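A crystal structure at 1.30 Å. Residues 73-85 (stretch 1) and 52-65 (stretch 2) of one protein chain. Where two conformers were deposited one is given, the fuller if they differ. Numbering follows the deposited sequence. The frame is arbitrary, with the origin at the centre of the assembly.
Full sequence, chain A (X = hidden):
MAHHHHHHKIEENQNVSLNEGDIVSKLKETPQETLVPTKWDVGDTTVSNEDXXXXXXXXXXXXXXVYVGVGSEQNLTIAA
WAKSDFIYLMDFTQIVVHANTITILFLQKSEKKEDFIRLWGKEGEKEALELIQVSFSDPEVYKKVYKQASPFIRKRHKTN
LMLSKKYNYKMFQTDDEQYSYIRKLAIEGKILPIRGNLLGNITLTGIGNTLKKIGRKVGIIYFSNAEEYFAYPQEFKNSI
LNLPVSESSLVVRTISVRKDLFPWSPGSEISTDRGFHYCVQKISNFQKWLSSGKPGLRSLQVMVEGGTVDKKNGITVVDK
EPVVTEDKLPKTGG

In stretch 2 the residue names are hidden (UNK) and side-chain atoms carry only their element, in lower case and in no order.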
# COMPACT_ATOMS: atom_id res chain seq x y z
N GLU A 73 5.92 -2.73 -1.63
CA GLU A 73 5.76 -3.99 -0.91
C GLU A 73 5.21 -3.84 0.50
O GLU A 73 4.64 -4.81 1.03
CB GLU A 73 7.09 -4.78 -0.84
CG GLU A 73 7.46 -5.39 -2.18
CD GLU A 73 8.89 -5.86 -2.11
OE1 GLU A 73 9.79 -5.01 -2.35
OE2 GLU A 73 9.12 -7.03 -1.76
N GLN A 74 5.35 -2.67 1.12
CA GLN A 74 4.81 -2.52 2.47
C GLN A 74 3.30 -2.74 2.49
O GLN A 74 2.73 -3.13 3.52
CB GLN A 74 5.19 -1.18 3.10
CG GLN A 74 4.46 0.03 2.54
CD GLN A 74 5.13 0.68 1.36
OE1 GLN A 74 5.61 0.01 0.44
NE2 GLN A 74 5.14 2.01 1.33
N ASN A 75 2.62 -2.49 1.36
CA ASN A 75 1.19 -2.75 1.27
C ASN A 75 0.87 -4.23 1.39
O ASN A 75 -0.18 -4.59 1.92
CB ASN A 75 0.68 -2.23 -0.07
CG ASN A 75 0.74 -0.71 -0.12
OD1 ASN A 75 -0.04 -0.04 0.56
ND2 ASN A 75 1.64 -0.18 -0.92
N LEU A 76 1.74 -5.08 0.85
CA LEU A 76 1.53 -6.52 0.96
C LEU A 76 1.71 -6.96 2.41
O LEU A 76 0.97 -7.83 2.90
CB LEU A 76 2.46 -7.26 0.00
CG LEU A 76 2.34 -6.76 -1.44
CD1 LEU A 76 3.27 -7.56 -2.32
CD2 LEU A 76 0.93 -6.86 -2.02
N THR A 77 2.67 -6.36 3.13
CA THR A 77 2.80 -6.65 4.55
C THR A 77 1.50 -6.34 5.28
O THR A 77 0.98 -7.18 6.05
CB THR A 77 3.95 -5.84 5.13
OG1 THR A 77 5.15 -6.32 4.51
CG2 THR A 77 4.06 -6.00 6.65
N ILE A 78 0.95 -5.13 5.08
CA ILE A 78 -0.21 -4.74 5.87
C ILE A 78 -1.43 -5.56 5.45
O ILE A 78 -2.23 -5.99 6.29
CB ILE A 78 -0.45 -3.23 5.72
CG1 ILE A 78 0.77 -2.42 6.17
CG2 ILE A 78 -1.71 -2.82 6.44
CD1 ILE A 78 0.68 -0.91 5.84
N ALA A 79 -1.58 -5.79 4.13
CA ALA A 79 -2.73 -6.55 3.62
C ALA A 79 -2.72 -7.99 4.12
O ALA A 79 -3.79 -8.57 4.36
CB ALA A 79 -2.75 -6.53 2.10
N ALA A 80 -1.53 -8.60 4.27
CA ALA A 80 -1.50 -9.95 4.81
C ALA A 80 -1.97 -9.97 6.26
O ALA A 80 -2.71 -10.87 6.67
CB ALA A 80 -0.09 -10.54 4.68
N TRP A 81 -1.54 -8.98 7.06
CA TRP A 81 -2.02 -8.89 8.43
C TRP A 81 -3.53 -8.71 8.46
O TRP A 81 -4.23 -9.28 9.31
CB TRP A 81 -1.36 -7.70 9.12
CG TRP A 81 0.12 -7.82 9.34
CD1 TRP A 81 0.84 -8.98 9.37
CD2 TRP A 81 1.05 -6.76 9.52
NE1 TRP A 81 2.19 -8.70 9.59
CE2 TRP A 81 2.33 -7.35 9.69
CE3 TRP A 81 0.94 -5.37 9.58
CZ2 TRP A 81 3.47 -6.58 9.93
CZ3 TRP A 81 2.07 -4.60 9.78
CH2 TRP A 81 3.31 -5.20 9.99
N ALA A 82 -4.05 -7.86 7.57
CA ALA A 82 -5.48 -7.58 7.53
C ALA A 82 -6.28 -8.72 6.92
O ALA A 82 -7.51 -8.75 7.10
CB ALA A 82 -5.71 -6.31 6.72
N LYS A 83 -5.64 -9.67 6.23
CA LYS A 83 -6.36 -10.64 5.41
C LYS A 83 -7.32 -9.92 4.45
O LYS A 83 -8.51 -10.27 4.32
CB LYS A 83 -7.06 -11.70 6.26
CG LYS A 83 -6.07 -12.48 7.10
CD LYS A 83 -6.74 -13.50 7.97
CE LYS A 83 -5.71 -14.21 8.85
NZ LYS A 83 -6.29 -15.40 9.50
N SER A 84 -6.78 -8.93 3.74
CA SER A 84 -7.57 -8.23 2.74
C SER A 84 -8.07 -9.18 1.65
O SER A 84 -7.35 -10.09 1.23
CB SER A 84 -6.72 -7.13 2.12
OG SER A 84 -6.17 -6.26 3.10
N ASP A 85 -9.28 -8.92 1.15
CA ASP A 85 -9.83 -9.78 0.10
C ASP A 85 -9.25 -9.46 -1.28
O ASP A 85 -9.14 -10.35 -2.12
CB ASP A 85 -11.34 -9.59 0.00
CG ASP A 85 -12.07 -9.93 1.26
OD1 ASP A 85 -11.71 -10.95 1.88
OD2 ASP A 85 -13.06 -9.21 1.58
N UNK A 52 8.87 0.66 11.34
CA UNK A 52 8.10 0.18 12.47
C UNK A 52 6.67 -0.09 12.08
O UNK A 52 5.74 0.12 12.87
n UNK A 52 7.99 -1.66 17.33
c UNK A 52 9.63 1.20 14.29
c UNK A 52 8.20 1.12 13.68
n UNK A 52 9.20 -0.99 15.47
c UNK A 52 8.88 -0.84 16.76
n UNK A 52 9.41 0.14 17.49
c UNK A 52 10.16 -0.17 14.74
N UNK A 53 6.46 -0.67 10.89
CA UNK A 53 5.10 -1.02 10.49
C UNK A 53 4.48 -2.04 11.43
O UNK A 53 3.25 -2.14 11.48
c UNK A 53 4.34 0.54 7.85
c UNK A 53 5.08 -1.53 9.05
c UNK A 53 5.48 -0.47 8.03
c UNK A 53 5.84 -1.13 6.69
N UNK A 54 5.30 -2.80 12.17
CA UNK A 54 4.74 -3.74 13.12
C UNK A 54 3.86 -3.08 14.17
O UNK A 54 3.00 -3.76 14.75
c UNK A 54 6.87 -3.68 14.52
o UNK A 54 7.53 -2.84 13.86
c UNK A 54 5.84 -4.55 13.81
o UNK A 54 7.03 -3.85 15.75
N UNK A 55 4.04 -1.78 14.43
CA UNK A 55 3.15 -1.10 15.37
C UNK A 55 1.70 -1.12 14.89
O UNK A 55 0.79 -0.91 15.69
c UNK A 55 3.59 0.34 15.57
c UNK A 55 5.38 1.97 16.18
c UNK A 55 4.97 0.49 16.23
c UNK A 55 4.95 -0.03 17.67
N UNK A 56 1.48 -1.34 13.60
CA UNK A 56 0.12 -1.36 13.06
C UNK A 56 -0.60 -2.66 13.34
O UNK A 56 -1.83 -2.69 13.22
c UNK A 56 0.19 -1.18 11.54
c UNK A 56 0.79 0.14 11.06
c UNK A 56 -0.05 1.34 11.52
c UNK A 56 0.95 0.11 9.56
N UNK A 57 0.13 -3.75 13.64
CA UNK A 57 -0.50 -5.07 13.73
C UNK A 57 -1.79 -5.09 14.54
O UNK A 57 -2.80 -5.58 14.03
c UNK A 57 1.60 -6.31 13.10
c UNK A 57 2.78 -7.14 13.59
c UNK A 57 -0.23 -7.47 14.43
c UNK A 57 0.51 -6.14 14.16
N UNK A 58 -1.83 -4.61 15.77
CA UNK A 58 -3.07 -4.74 16.55
C UNK A 58 -4.22 -3.94 15.98
O UNK A 58 -5.38 -4.28 16.25
c UNK A 58 -1.32 -3.66 17.85
c UNK A 58 -2.70 -4.24 17.96
c UNK A 58 -0.69 -4.12 16.58
N UNK A 59 -3.93 -2.89 15.21
CA UNK A 59 -4.97 -2.08 14.57
C UNK A 59 -5.51 -2.70 13.29
O UNK A 59 -6.72 -2.65 13.05
c UNK A 59 -3.98 0.02 15.52
c UNK A 59 -4.25 1.11 17.40
c UNK A 59 -4.40 -0.70 14.28
n UNK A 59 -2.96 0.89 17.24
c UNK A 59 -2.76 0.20 16.08
n UNK A 59 -4.90 0.59 16.37
N UNK A 60 -4.63 -3.24 12.44
CA UNK A 60 -5.08 -3.72 11.14
C UNK A 60 -5.40 -5.20 11.08
O UNK A 60 -6.02 -5.64 10.10
c UNK A 60 -3.84 -1.86 9.98
c UNK A 60 -2.75 -4.11 10.23
c UNK A 60 -4.07 -3.35 10.04
N UNK A 61 -4.97 -6.00 12.05
CA UNK A 61 -5.12 -7.44 11.91
C UNK A 61 -6.58 -7.82 11.69
O UNK A 61 -7.49 -7.34 12.38
c UNK A 61 -4.44 -8.53 15.57
c UNK A 61 -5.17 -7.85 14.44
n UNK A 61 -4.74 -8.14 16.81
c UNK A 61 -4.53 -8.18 13.11
o UNK A 61 -3.59 -9.39 15.33
N UNK A 62 -6.81 -8.65 10.66
CA UNK A 62 -8.13 -9.22 10.37
C UNK A 62 -9.18 -8.20 9.97
O UNK A 62 -10.36 -8.54 9.93
c UNK A 62 -8.63 -10.09 11.52
n UNK A 62 -7.45 -11.46 13.09
c UNK A 62 -7.70 -11.21 11.81
o UNK A 62 -7.19 -11.85 10.89
N UNK A 63 -8.83 -6.96 9.62
CA UNK A 63 -9.86 -6.02 9.16
C UNK A 63 -10.55 -6.47 7.88
O UNK A 63 -11.72 -6.12 7.65
c UNK A 63 -8.39 -2.51 9.80
c UNK A 63 -8.97 -3.85 10.20
c UNK A 63 -9.26 -4.63 8.95
c UNK A 63 -10.20 -3.67 11.05
N UNK A 64 -9.85 -7.22 7.02
CA UNK A 64 -10.44 -7.78 5.81
C UNK A 64 -10.90 -6.68 4.86
O UNK A 64 -10.37 -5.56 4.84
N UNK A 65 -11.91 -7.02 4.06
CA UNK A 65 -12.42 -6.12 3.03
C UNK A 65 -11.34 -5.73 2.03
O UNK A 65 -10.34 -6.45 1.92
c UNK A 65 -14.39 -5.32 4.39
c UNK A 65 -13.11 -4.91 3.67
n UNK A 65 -14.47 -5.06 5.67
o UNK A 65 -15.29 -5.90 3.79
O HOH W 1 -8.05 -4.48 3.87
O HOH W 2 -12.88 -9.76 4.49

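Position 52 carries three carbons, a nitrogen, then a carbon bearing two more nitrogens: a guanidinium, hence Arg-52. It lies out of reach of stretch 1.

Position 53 has four carbons forked at the second, which identifies Leu-53. Its CB points toward stretch 1, and CD1 lies 3.6 Å from CB of Gln-74. Its backbone O approaches CZ3 of Trp-81 at 3.2 Å, near the plane of the ring and so at its edge.

Position 54 shows two carbons, the second with two oxygens. An amide would fit that outline by shape, but both ends are oxygen, so this is Asp-54. The carboxylate leads away from stretch 1 to a salt bridge with Arg-52, whose NH2 is 2.9 Å from OD2 of Asp-54. Meanwhile its CA packs 3.7 Å from CH2 of Trp-81.

Position 55, again four carbons forked at the second, is Leu-55; its CB points away and makes no contact. Position 56 has the same pattern but points toward stretch 1: Leu-56, with CD1 3.9 Å from CD1 of Ile-78.

At position 57 four carbons fork at the first, one arm two carbons long, so it is Ile-57. CG1 sits 3.4 Å from the centroid of the six-membered ring of Trp-81 and 3° off the ring normal, a CH-pi contact over the face.

Position 58 closes three carbons onto its own N: Pro-58. Position 59 has one carbon and a five-membered ring of three carbons and two nitrogens: His-59. Neither reaches stretch 1.

Position 60 has one carbon carrying two, hence Val-60. CG2 lies 4.0 Å from CE3 of Trp-81, at the ring edge, and 4.1 Å from CG2 of Ile-78.

Position 61 has three carbons, the third with one oxygen and one nitrogen: Gln-61. Its side chain leads away overall, but its CA is 3.3 Å from O of Trp-81. Position 62 has the same amide one carbon shorter: Asn-62. Its N donates to O of Trp-81 (3.0 Å, 165°), and its OD1 lies 3.4 Å from CD of Lys-83.

Position 63, four carbons forked at the second, is Leu-63, closing a type II turn begun at Val-60. Position 64 has no side-chain atoms: Gly-64, with a phi of 63° that favours glycine. Its N donates to O of Ala-82 (2.8 Å, 143°). Position 65 has two carbons, the second with one oxygen and one nitrogen: Asn-65. Its O accepts from N of Asp-85 (2.8 Å, 162°).

The contact thus has two parts. Side chains of Leu-53, Leu-56, Ile-57 and Val-60 pack around Trp-81, three of them also meeting Ile-78. At and just past the end of helix 74-82, three backbone hydrogen bonds join the stretches, all three between backbone N and O atoms. Water 1 extends this pairing, donating to O of Gly-64 (2.7 Å) and hydrogen-bonding OG of Ser-84 (2.7 Å); water 2 links N of Asn-65 (2.9 Å) to OD2 of Asp-85 (3.0 Å).

Stretch 2 52-65: RLDLLIPHVQNLGN
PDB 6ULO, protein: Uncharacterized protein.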